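Local coordinates for protein fructose-1,6-bisphosphatase/inositol-1-monophosphatase (PDB 2P3N) that removes phosphate from inositol 1-phosphate, fructose 1,6-bisphosphate and several other phosphate esters with the help of magnesium, working as a homotetramer, at residues N27-T32 against V38-R43; E44-I49 against E66-K71; A141-C146 against D240-V245; K159-M164 against R169-L174. All coordinates share one frame; numbering follows the deposited sequence.

Interaction 1: residues N27-T32 against V38-R43; sequences NVEKKT and VTEIDR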
# COMPACT_ATOMS: atom_id res chain seq x y z
N ASN A 27 25.97 6.53 -4.54
CA ASN A 27 26.93 7.33 -3.78
C ASN A 27 26.94 7.12 -2.26
O ASN A 27 26.46 7.98 -1.52
CB ASN A 27 26.65 8.80 -4.07
CG ASN A 27 25.19 9.17 -3.79
OD1 ASN A 27 24.27 8.68 -4.47
ND2 ASN A 27 24.96 10.03 -2.80
N VAL A 28 27.48 6.02 -1.77
CA VAL A 28 27.51 5.82 -0.32
C VAL A 28 28.75 6.50 0.28
O VAL A 28 29.87 6.28 -0.18
CB VAL A 28 27.51 4.33 0.07
CG1 VAL A 28 27.38 4.20 1.58
CG2 VAL A 28 26.37 3.62 -0.62
N GLU A 29 28.53 7.32 1.31
CA GLU A 29 29.61 8.06 1.97
C GLU A 29 29.77 7.64 3.44
O GLU A 29 28.78 7.47 4.16
CB GLU A 29 29.32 9.56 1.90
CG GLU A 29 29.32 10.14 0.48
CD GLU A 29 28.61 11.49 0.39
OE1 GLU A 29 28.89 12.36 1.25
OE2 GLU A 29 27.78 11.68 -0.53
N LYS A 30 31.02 7.48 3.87
CA LYS A 30 31.33 7.07 5.24
C LYS A 30 31.51 8.29 6.14
O LYS A 30 32.14 9.26 5.74
CB LYS A 30 32.60 6.23 5.25
CG LYS A 30 32.66 5.16 4.19
CD LYS A 30 33.94 4.37 4.29
CE LYS A 30 34.17 3.52 3.06
NZ LYS A 30 35.48 2.81 3.11
N LYS A 31 30.98 8.25 7.36
CA LYS A 31 31.14 9.38 8.27
C LYS A 31 32.24 9.10 9.29
O LYS A 31 33.14 9.92 9.48
CB LYS A 31 29.81 9.70 8.97
CG LYS A 31 28.78 10.35 8.04
CD LYS A 31 27.37 10.40 8.62
CE LYS A 31 27.22 11.46 9.70
NZ LYS A 31 25.81 11.52 10.21
N THR A 32 32.19 7.94 9.93
CA THR A 32 33.21 7.57 10.90
C THR A 32 33.52 6.08 10.79
O THR A 32 33.99 5.46 11.73
CB THR A 32 32.77 7.86 12.35
OG1 THR A 32 31.58 7.12 12.64
CG2 THR A 32 32.51 9.36 12.55
N VAL A 38 26.33 7.98 5.24
CA VAL A 38 25.36 9.01 4.92
C VAL A 38 25.37 9.11 3.40
O VAL A 38 26.37 8.73 2.75
CB VAL A 38 25.74 10.38 5.56
CG1 VAL A 38 27.09 10.86 5.02
CG2 VAL A 38 24.65 11.42 5.28
N THR A 39 24.27 9.58 2.83
CA THR A 39 24.17 9.74 1.39
C THR A 39 23.71 11.15 1.06
O THR A 39 23.43 11.95 1.96
CB THR A 39 23.17 8.72 0.77
OG1 THR A 39 21.82 9.09 1.09
CG2 THR A 39 23.44 7.34 1.32
N GLU A 40 23.65 11.46 -0.23
CA GLU A 40 23.21 12.76 -0.68
C GLU A 40 21.69 12.90 -0.49
O GLU A 40 21.16 14.02 -0.46
CB GLU A 40 23.57 12.96 -2.16
CG GLU A 40 23.30 14.37 -2.69
CD GLU A 40 24.16 15.44 -2.00
OE1 GLU A 40 23.81 16.64 -2.10
OE2 GLU A 40 25.18 15.07 -1.38
N ILE A 41 21.00 11.77 -0.37
CA ILE A 41 19.55 11.81 -0.18
C ILE A 41 19.22 12.10 1.29
O ILE A 41 18.15 12.65 1.59
CB ILE A 41 18.87 10.51 -0.63
CG1 ILE A 41 19.16 10.27 -2.11
CG2 ILE A 41 17.37 10.63 -0.50
CD1 ILE A 41 20.61 10.08 -2.44
N ASP A 42 20.12 11.74 2.20
CA ASP A 42 19.93 12.03 3.62
C ASP A 42 19.84 13.56 3.71
O ASP A 42 18.96 14.12 4.37
CB ASP A 42 21.12 11.55 4.46
CG ASP A 42 21.21 10.02 4.58
OD1 ASP A 42 20.94 9.48 5.68
OD2 ASP A 42 21.54 9.35 3.58
N ARG A 43 20.78 14.23 3.03
CA ARG A 43 20.87 15.69 3.01
C ARG A 43 19.73 16.37 2.27
O ARG A 43 19.21 17.39 2.71
CB ARG A 43 22.17 16.14 2.34
CG ARG A 43 23.44 15.68 3.00
CD ARG A 43 24.63 16.28 2.26
NE ARG A 43 25.91 15.77 2.75
CZ ARG A 43 26.40 14.57 2.46
NH1 ARG A 43 25.71 13.74 1.68
NH2 ARG A 43 27.56 14.19 2.96

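Interaction 2: residues E44-I49 against E66-K71; sequences EAQRMI and EGIFEK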
# COMPACT_ATOMS: atom_id res chain seq x y z
N GLU A 44 19.37 15.83 1.12
CA GLU A 44 18.30 16.39 0.33
C GLU A 44 17.00 16.29 1.12
O GLU A 44 16.18 17.20 1.10
CB GLU A 44 18.23 15.63 -0.99
CG GLU A 44 17.08 15.99 -1.89
CD GLU A 44 17.22 15.38 -3.27
OE1 GLU A 44 17.79 14.27 -3.37
OE2 GLU A 44 16.77 16.01 -4.24
N ALA A 45 16.83 15.18 1.83
CA ALA A 45 15.64 14.95 2.63
C ALA A 45 15.63 15.92 3.79
O ALA A 45 14.58 16.45 4.17
CB ALA A 45 15.62 13.53 3.14
N GLN A 46 16.81 16.17 4.35
CA GLN A 46 16.94 17.07 5.48
C GLN A 46 16.69 18.51 5.06
O GLN A 46 16.11 19.29 5.83
CB GLN A 46 18.33 16.98 6.08
CG GLN A 46 18.42 17.66 7.43
CD GLN A 46 19.80 17.61 8.01
OE1 GLN A 46 20.59 18.54 7.81
NE2 GLN A 46 20.12 16.52 8.71
N ARG A 47 17.12 18.86 3.85
CA ARG A 47 16.92 20.22 3.34
C ARG A 47 15.44 20.44 3.16
O ARG A 47 14.88 21.45 3.60
CB ARG A 47 17.61 20.43 1.98
CG ARG A 47 19.12 20.37 2.01
CD ARG A 47 19.70 20.90 0.69
NE ARG A 47 21.11 20.55 0.52
CZ ARG A 47 21.55 19.34 0.16
NH1 ARG A 47 20.68 18.36 -0.07
NH2 ARG A 47 22.85 19.11 0.01
N MET A 48 14.80 19.47 2.51
CA MET A 48 13.38 19.54 2.28
C MET A 48 12.64 19.82 3.59
O MET A 48 11.80 20.72 3.66
CB MET A 48 12.90 18.23 1.64
CG MET A 48 11.49 18.33 1.06
SD MET A 48 11.10 17.11 -0.22
CE MET A 48 11.42 18.05 -1.73
N ILE A 49 12.99 19.07 4.64
CA ILE A 49 12.34 19.23 5.94
C ILE A 49 12.70 20.56 6.62
O ILE A 49 11.81 21.37 6.93
CB ILE A 49 12.71 18.06 6.90
CG1 ILE A 49 12.21 16.72 6.33
CG2 ILE A 49 12.09 18.29 8.28
CD1 ILE A 49 12.70 15.50 7.12
N GLU A 66 22.39 15.29 10.06
CA GLU A 66 23.35 15.73 9.08
C GLU A 66 23.75 17.20 9.16
O GLU A 66 23.34 18.00 8.31
CB GLU A 66 22.83 15.41 7.68
CG GLU A 66 23.37 14.13 7.08
CD GLU A 66 22.99 12.90 7.86
OE1 GLU A 66 21.80 12.55 7.88
OE2 GLU A 66 23.89 12.29 8.47
N GLY A 67 24.53 17.58 10.17
CA GLY A 67 24.98 18.96 10.26
C GLY A 67 24.42 19.98 11.24
O GLY A 67 25.16 20.46 12.09
N ILE A 68 23.15 20.33 11.12
CA ILE A 68 22.55 21.34 12.00
C ILE A 68 22.43 20.91 13.45
O ILE A 68 21.63 20.03 13.79
CB ILE A 68 21.15 21.74 11.49
CG1 ILE A 68 21.17 21.89 9.97
CG2 ILE A 68 20.70 23.04 12.16
CD1 ILE A 68 19.79 22.07 9.36
N PHE A 69 23.22 21.53 14.33
CA PHE A 69 23.20 21.17 15.75
C PHE A 69 22.89 22.33 16.70
O PHE A 69 23.58 22.53 17.69
CB PHE A 69 24.55 20.57 16.16
CG PHE A 69 24.98 19.40 15.30
CD1 PHE A 69 24.09 18.38 14.99
CD2 PHE A 69 26.29 19.31 14.84
CE1 PHE A 69 24.50 17.29 14.22
CE2 PHE A 69 26.71 18.23 14.08
CZ PHE A 69 25.81 17.21 13.77
N GLU A 70 21.83 23.08 16.41
CA GLU A 70 21.47 24.22 17.24
C GLU A 70 20.93 23.85 18.63
O GLU A 70 20.82 22.67 19.00
CB GLU A 70 20.44 25.09 16.51
CG GLU A 70 20.84 25.40 15.08
CD GLU A 70 19.78 26.18 14.33
OE1 GLU A 70 18.60 26.07 14.70
OE2 GLU A 70 20.12 26.90 13.37
N LYS A 71 20.62 24.90 19.40
CA LYS A 71 20.08 24.80 20.75
C LYS A 71 18.98 25.83 20.92
O LYS A 71 19.05 26.93 20.36
CB LYS A 71 21.17 25.08 21.78
CG LYS A 71 22.33 24.11 21.74
CD LYS A 71 23.35 24.42 22.83
CE LYS A 71 24.56 23.51 22.74
NZ LYS A 71 25.55 23.85 23.81

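Interaction 3: residues A141-C146 against D240-V245; sequences ASLEEC and DEVVKV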
# COMPACT_ATOMS: atom_id res chain seq x y z
N ALA A 141 3.79 -9.56 30.12
CA ALA A 141 4.47 -9.35 31.39
C ALA A 141 5.55 -10.42 31.63
O ALA A 141 6.42 -10.25 32.49
CB ALA A 141 3.47 -9.36 32.53
N SER A 142 5.48 -11.51 30.88
CA SER A 142 6.46 -12.59 31.00
C SER A 142 7.47 -12.48 29.87
O SER A 142 7.11 -12.42 28.70
CB SER A 142 5.78 -13.96 30.94
OG SER A 142 6.75 -14.99 30.99
N LEU A 143 8.74 -12.46 30.23
CA LEU A 143 9.78 -12.36 29.24
C LEU A 143 9.71 -13.52 28.27
O LEU A 143 10.17 -13.40 27.13
CB LEU A 143 11.15 -12.34 29.93
CG LEU A 143 12.19 -11.44 29.29
CD1 LEU A 143 11.82 -9.98 29.54
CD2 LEU A 143 13.55 -11.74 29.87
N GLU A 144 9.14 -14.64 28.69
CA GLU A 144 9.05 -15.81 27.83
C GLU A 144 8.06 -15.62 26.69
O GLU A 144 8.19 -16.22 25.63
CB GLU A 144 8.68 -17.06 28.64
CG GLU A 144 7.26 -17.09 29.22
CD GLU A 144 6.20 -17.64 28.26
OE1 GLU A 144 5.08 -17.95 28.73
OE2 GLU A 144 6.48 -17.75 27.05
N GLU A 145 7.06 -14.77 26.92
CA GLU A 145 6.06 -14.49 25.90
C GLU A 145 6.35 -13.11 25.31
O GLU A 145 5.43 -12.41 24.87
CB GLU A 145 4.65 -14.51 26.51
CG GLU A 145 4.39 -13.44 27.56
CD GLU A 145 2.91 -13.26 27.90
OE1 GLU A 145 2.12 -12.93 26.98
OE2 GLU A 145 2.53 -13.45 29.07
N CYS A 146 7.63 -12.74 25.31
CA CYS A 146 8.06 -11.43 24.81
C CYS A 146 8.98 -11.44 23.61
O CYS A 146 9.72 -12.39 23.37
CB CYS A 146 8.76 -10.64 25.92
SG CYS A 146 7.67 -9.74 27.02
N ASP A 240 12.20 -3.94 34.50
CA ASP A 240 13.30 -4.35 35.38
C ASP A 240 13.95 -5.65 34.93
O ASP A 240 15.16 -5.81 35.06
CB ASP A 240 12.79 -4.48 36.82
CG ASP A 240 12.14 -3.19 37.32
OD1 ASP A 240 12.75 -2.11 37.14
OD2 ASP A 240 11.03 -3.26 37.88
N GLU A 241 13.14 -6.56 34.40
CA GLU A 241 13.67 -7.82 33.91
C GLU A 241 14.75 -7.53 32.86
O GLU A 241 15.72 -8.29 32.71
CB GLU A 241 12.53 -8.67 33.30
CG GLU A 241 12.03 -9.80 34.21
CD GLU A 241 10.54 -10.11 34.04
OE1 GLU A 241 9.69 -9.35 34.57
OE2 GLU A 241 10.21 -11.12 33.36
N VAL A 242 14.57 -6.41 32.15
CA VAL A 242 15.51 -5.97 31.12
C VAL A 242 16.65 -5.11 31.69
O VAL A 242 17.82 -5.31 31.36
CB VAL A 242 14.77 -5.19 29.99
CG1 VAL A 242 15.76 -4.55 29.03
CG2 VAL A 242 13.85 -6.13 29.22
N VAL A 243 16.31 -4.16 32.56
CA VAL A 243 17.32 -3.29 33.16
C VAL A 243 18.48 -4.15 33.65
O VAL A 243 19.65 -3.80 33.47
CB VAL A 243 16.77 -2.49 34.37
CG1 VAL A 243 17.84 -1.56 34.90
CG2 VAL A 243 15.54 -1.69 33.96
N LYS A 244 18.16 -5.29 34.26
CA LYS A 244 19.19 -6.19 34.78
C LYS A 244 20.06 -6.78 33.68
O LYS A 244 21.27 -6.57 33.67
CB LYS A 244 18.56 -7.34 35.57
CG LYS A 244 19.58 -8.13 36.40
CD LYS A 244 19.31 -9.64 36.39
CE LYS A 244 19.77 -10.29 35.08
NZ LYS A 244 21.25 -10.16 34.88
N VAL A 245 19.44 -7.52 32.78
CA VAL A 245 20.18 -8.17 31.69
C VAL A 245 21.09 -7.23 30.93
O VAL A 245 22.16 -7.62 30.47
CB VAL A 245 19.22 -8.83 30.68
CG1 VAL A 245 20.01 -9.60 29.63
CG2 VAL A 245 18.25 -9.75 31.41

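Interaction 4: residues K159-M164 against R169-L174; sequences KFIERM and RRIRIL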
# COMPACT_ATOMS: atom_id res chain seq x y z
N LYS A 159 26.21 -9.95 22.46
CA LYS A 159 26.17 -10.39 23.85
C LYS A 159 24.76 -10.31 24.41
O LYS A 159 24.28 -11.27 25.02
CB LYS A 159 27.11 -9.53 24.71
CG LYS A 159 28.57 -9.90 24.60
CD LYS A 159 28.81 -11.30 25.15
CE LYS A 159 30.23 -11.78 24.86
NZ LYS A 159 30.48 -11.94 23.40
N PHE A 160 24.11 -9.18 24.19
CA PHE A 160 22.75 -8.97 24.66
C PHE A 160 21.84 -10.08 24.14
O PHE A 160 20.81 -10.39 24.74
CB PHE A 160 22.24 -7.60 24.21
CG PHE A 160 20.83 -7.30 24.64
CD1 PHE A 160 19.76 -7.62 23.83
CD2 PHE A 160 20.58 -6.69 25.87
CE1 PHE A 160 18.45 -7.33 24.22
CE2 PHE A 160 19.27 -6.40 26.27
CZ PHE A 160 18.21 -6.72 25.44
N ILE A 161 22.21 -10.65 23.00
CA ILE A 161 21.44 -11.75 22.44
C ILE A 161 21.63 -12.92 23.40
O ILE A 161 20.67 -13.43 23.97
CB ILE A 161 21.98 -12.19 21.06
CG1 ILE A 161 21.80 -11.07 20.04
CG2 ILE A 161 21.29 -13.47 20.62
CD1 ILE A 161 20.37 -10.71 19.78
N GLU A 162 22.90 -13.32 23.57
CA GLU A 162 23.29 -14.42 24.45
C GLU A 162 22.52 -14.45 25.76
O GLU A 162 21.98 -15.48 26.16
CB GLU A 162 24.79 -14.36 24.75
CG GLU A 162 25.66 -14.41 23.50
CD GLU A 162 27.14 -14.51 23.82
OE1 GLU A 162 27.53 -15.48 24.50
OE2 GLU A 162 27.91 -13.62 23.38
N ARG A 163 22.50 -13.30 26.43
CA ARG A 163 21.81 -13.17 27.71
C ARG A 163 20.31 -13.34 27.55
O ARG A 163 19.69 -14.17 28.21
CB ARG A 163 22.06 -11.78 28.30
CG ARG A 163 23.40 -11.16 27.98
CD ARG A 163 24.51 -11.67 28.88
NE ARG A 163 25.07 -12.92 28.39
CZ ARG A 163 26.15 -13.50 28.90
NH1 ARG A 163 26.60 -14.64 28.38
NH2 ARG A 163 26.79 -12.95 29.93
N MET A 164 19.74 -12.55 26.65
CA MET A 164 18.30 -12.53 26.40
C MET A 164 17.70 -13.74 25.68
O MET A 164 16.60 -14.17 26.02
CB MET A 164 17.96 -11.25 25.62
CG MET A 164 16.68 -10.60 26.10
SD MET A 164 16.70 -10.36 27.88
CE MET A 164 16.81 -8.59 28.03
N ARG A 169 11.06 -14.94 24.04
CA ARG A 169 10.41 -15.57 22.89
C ARG A 169 11.28 -15.40 21.65
O ARG A 169 11.51 -16.37 20.91
CB ARG A 169 9.04 -14.93 22.67
CG ARG A 169 8.28 -15.41 21.44
CD ARG A 169 7.46 -16.64 21.73
NE ARG A 169 6.29 -16.38 22.57
CZ ARG A 169 5.28 -15.58 22.24
NH1 ARG A 169 5.28 -14.95 21.07
NH2 ARG A 169 4.25 -15.43 23.06
N ARG A 170 11.76 -14.18 21.42
CA ARG A 170 12.60 -13.88 20.26
C ARG A 170 13.15 -12.46 20.28
O ARG A 170 12.52 -11.55 20.82
CB ARG A 170 11.80 -14.10 18.97
CG ARG A 170 12.65 -14.15 17.72
CD ARG A 170 12.21 -15.30 16.83
NE ARG A 170 11.94 -16.49 17.62
CZ ARG A 170 11.74 -17.69 17.10
NH1 ARG A 170 11.77 -17.86 15.78
NH2 ARG A 170 11.50 -18.72 17.90
N ILE A 171 14.33 -12.26 19.69
CA ILE A 171 14.94 -10.93 19.65
C ILE A 171 15.00 -10.41 18.22
O ILE A 171 15.33 -11.16 17.29
CB ILE A 171 16.37 -10.94 20.23
CG1 ILE A 171 16.34 -11.33 21.72
CG2 ILE A 171 17.00 -9.55 20.07
CD1 ILE A 171 15.74 -10.27 22.64
N ARG A 172 14.70 -9.13 18.04
CA ARG A 172 14.72 -8.52 16.71
C ARG A 172 15.73 -7.40 16.51
O ARG A 172 16.01 -6.61 17.42
CB ARG A 172 13.32 -7.99 16.36
CG ARG A 172 12.26 -9.07 16.14
CD ARG A 172 12.72 -10.09 15.10
NE ARG A 172 11.80 -11.22 14.96
CZ ARG A 172 12.18 -12.49 14.86
NH1 ARG A 172 11.27 -13.45 14.74
NH2 ARG A 172 13.48 -12.81 14.88
N ILE A 173 16.28 -7.37 15.31
CA ILE A 173 17.25 -6.36 14.88
C ILE A 173 16.79 -5.97 13.48
O ILE A 173 17.21 -6.57 12.49
CB ILE A 173 18.66 -6.95 14.80
CG1 ILE A 173 19.12 -7.39 16.18
CG2 ILE A 173 19.61 -5.92 14.21
CD1 ILE A 173 20.49 -8.01 16.20
N LEU A 174 15.91 -4.97 13.42
CA LEU A 174 15.31 -4.52 12.16
C LEU A 174 16.09 -3.49 11.38
O LEU A 174 16.15 -3.56 10.16
CB LEU A 174 13.91 -3.96 12.43
CG LEU A 174 13.02 -4.76 13.39
CD1 LEU A 174 13.55 -4.63 14.81
CD2 LEU A 174 11.60 -4.22 13.31

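Interaction 1: residues N27-T32 against V38-R43
Glu29 and Val38 face each other as an antiparallel hydrogen-bonded pair, the backbone core of this contact. Both bonds are made: Glu29 N donates to Val38 O at 3.0 Å, and Val38 N returns a shorter, straighter bond to Glu29 O at 2.7 Å (159°).

Charges form the second layer. The Glu29 chain reaches across that of Arg43 at about a right angle, and its OE1 takes a bond from Arg43 NH2 at 2.8 Å, on the syn side of the carboxylate and tilted from the guanidinium plane. Glu40 OE2 adds a looser ion pair to Arg43 NH1, well out of that plane, so one arginine serves two acids whose like charges lie close together. With a leucine in place of Glu29, Arg43 would probably lose its closer carboxylate and the guanidinium would be freer to turn.

Apolar packing falls to Lys31, whose CG and CD lie crosswise over Val38, with CD 3.5 Å from Val38 CB, a tight fit; its NZ goes on to a salt bridge with Glu66.

Thr39 is the N-cap of helix 40-56. Its OG1, between backbone N and carbonyl carbon (chi1 73°), accepts from Ile41 N at 3.2 Å, while Asp42 OD2 receives Thr39 N at 2.8 Å: a capping box at the end of a two-stranded antiparallel hairpin, beside the magnesium site.

Interaction 2: residues E44-I49 against E66-K71
Glu66 meets Gln46 first, and most of the contact rests on this pair. Gln46 reaches out from helix 40-56 with CG anti to its own backbone nitrogen (chi1 -167°) and the chain extended beyond, which carries the terminal amide to the backbone of Glu66. There the amide lies alongside both polar backbone atoms of that residue, with Gln46 CD 3.6 Å from Glu66 O. The amide and the Glu66 carboxylate are nearly parallel, their planes 12° apart, although the two chains run obliquely. The Glu66 chain bends at its second torsion (62°), and its OE2 forms a salt bridge with Lys31. A valine at Gln46 would probably leave the backbone of Glu66 without the amide beside it and open a gap between helix and loop.

Gly67 follows with a positive phi of 105°, where a side chain would press on the preceding carbonyl oxygen, so the chain turns here on a glycine. Ile68 then sets CG1 and CD1 beside the terminal amide of Gln46, and it also touches Val50 and Arg54 one and two turns further along.

The loop that leaves strand 61-64 is thus held against helix 40-56 directly after Glu65, a magnesium ligand, and borders the metal site of the inositol monophosphatase fold.

Interaction 3: residues A141-C146 against D240-V245
Leu143 of the loop before strand 147-150 leans on Glu241 of helix 239-253, the two side chains running past each other in opposite directions. Followed outward, the Glu241 chain begins with CB, which lies 4.0 Å from Leu143 CD1 and so makes an apolar contact at the root of an acidic residue. The chain then bends at its second torsion (148°) and carries the carboxylate past the leucine to its backbone end. At the tip, OE2 sits 3.7 Å from Leu143 N and 3.8 Å from Leu143 CB, distances of packing, and OE1 comes to 4.0 Å from Ala141 O.

Leu143 opens a short 3-10 segment, in which Glu145 N bonds back to Ser142 O at 2.9 Å; this short turn lies against the C-terminal helix, which packs on the five-stranded mixed sheet of the alpha/beta half of the fold. Beyond Glu241 the leucine continues inward: its CD1 approaches Val242 CG2 at 4.4 Å, and it also touches Ile238, Arg167 and Phe191. Phe191, on strand 191-195, receives Val242 as well, so loop and helix share one aromatic residue of the sheet. On the side of the neighbouring subunit, Glu144 packs on Phe34 of that chain.

Interaction 4: residues K159-M164 against R169-L174
Ile171 is the bump that enters the surface of helix 156-167, within the beta-alpha-beta unit formed by strand 147-150, helix 156-167 and strand 170-172. Helix and strand run nearly antiparallel, their short axes at 161° and 9.4 Å apart at closest, a spacing bridged by side chains alone.

Both branches of Ile171 are used. CG2, anti to the backbone nitrogen while CG1 stands beside it (chi1 -63°), lies against the tip of Ile161, whose CD1 is 3.6 Å away; these two isoleucines slide past each other in opposite directions. The longer branch carries CD1 into the hollow between Phe160 and Met164, one helical turn apart. Met164 supplies the nearer wall with its CB and CG and crosses the isoleucine at about a right angle, while the Phe160 ring, approached obliquely, adds an adjoining wall, its CE1 4.3 Å from Ile171 CD1. Just past the end of the strand, Ile173 adds a lighter touch on the tip of Ile161.

The alternation of the strand turns Arg172 away from the helix; by similarity it belongs to the substrate-binding site. Ile161 packs on Ile161 of the second subunit, and Ile173 on Ile173 of that subunit, so this apolar layer runs on into the tetramer interface. At the closest point of the methionine wall, Met164 CG lies 3.6 Å from Ile171 CD1.

From the N terminus, interaction 1 closes a short hairpin of strands 29-30 and 37-38 and delivers the chain into helix 40-56. Interaction 2 opens on that same helix and closes a loop at 66-71, in series with the first; the two touch through Lys31 and Glu66, beside the magnesium site. Far from both, interaction 3 closes a long loop of 93 residues between 141-146 and the C-terminal helix. Interaction 4, nested inside it, joins helix 156-167 to strand 170-172, the edge of the five-stranded sheet, and the two meet where Arg169 packs on residues 144-146 and Val245 on Arg163. Interactions 2 and 3 lie on opposite sides of the chain's centre, about 37 Å apart between centres.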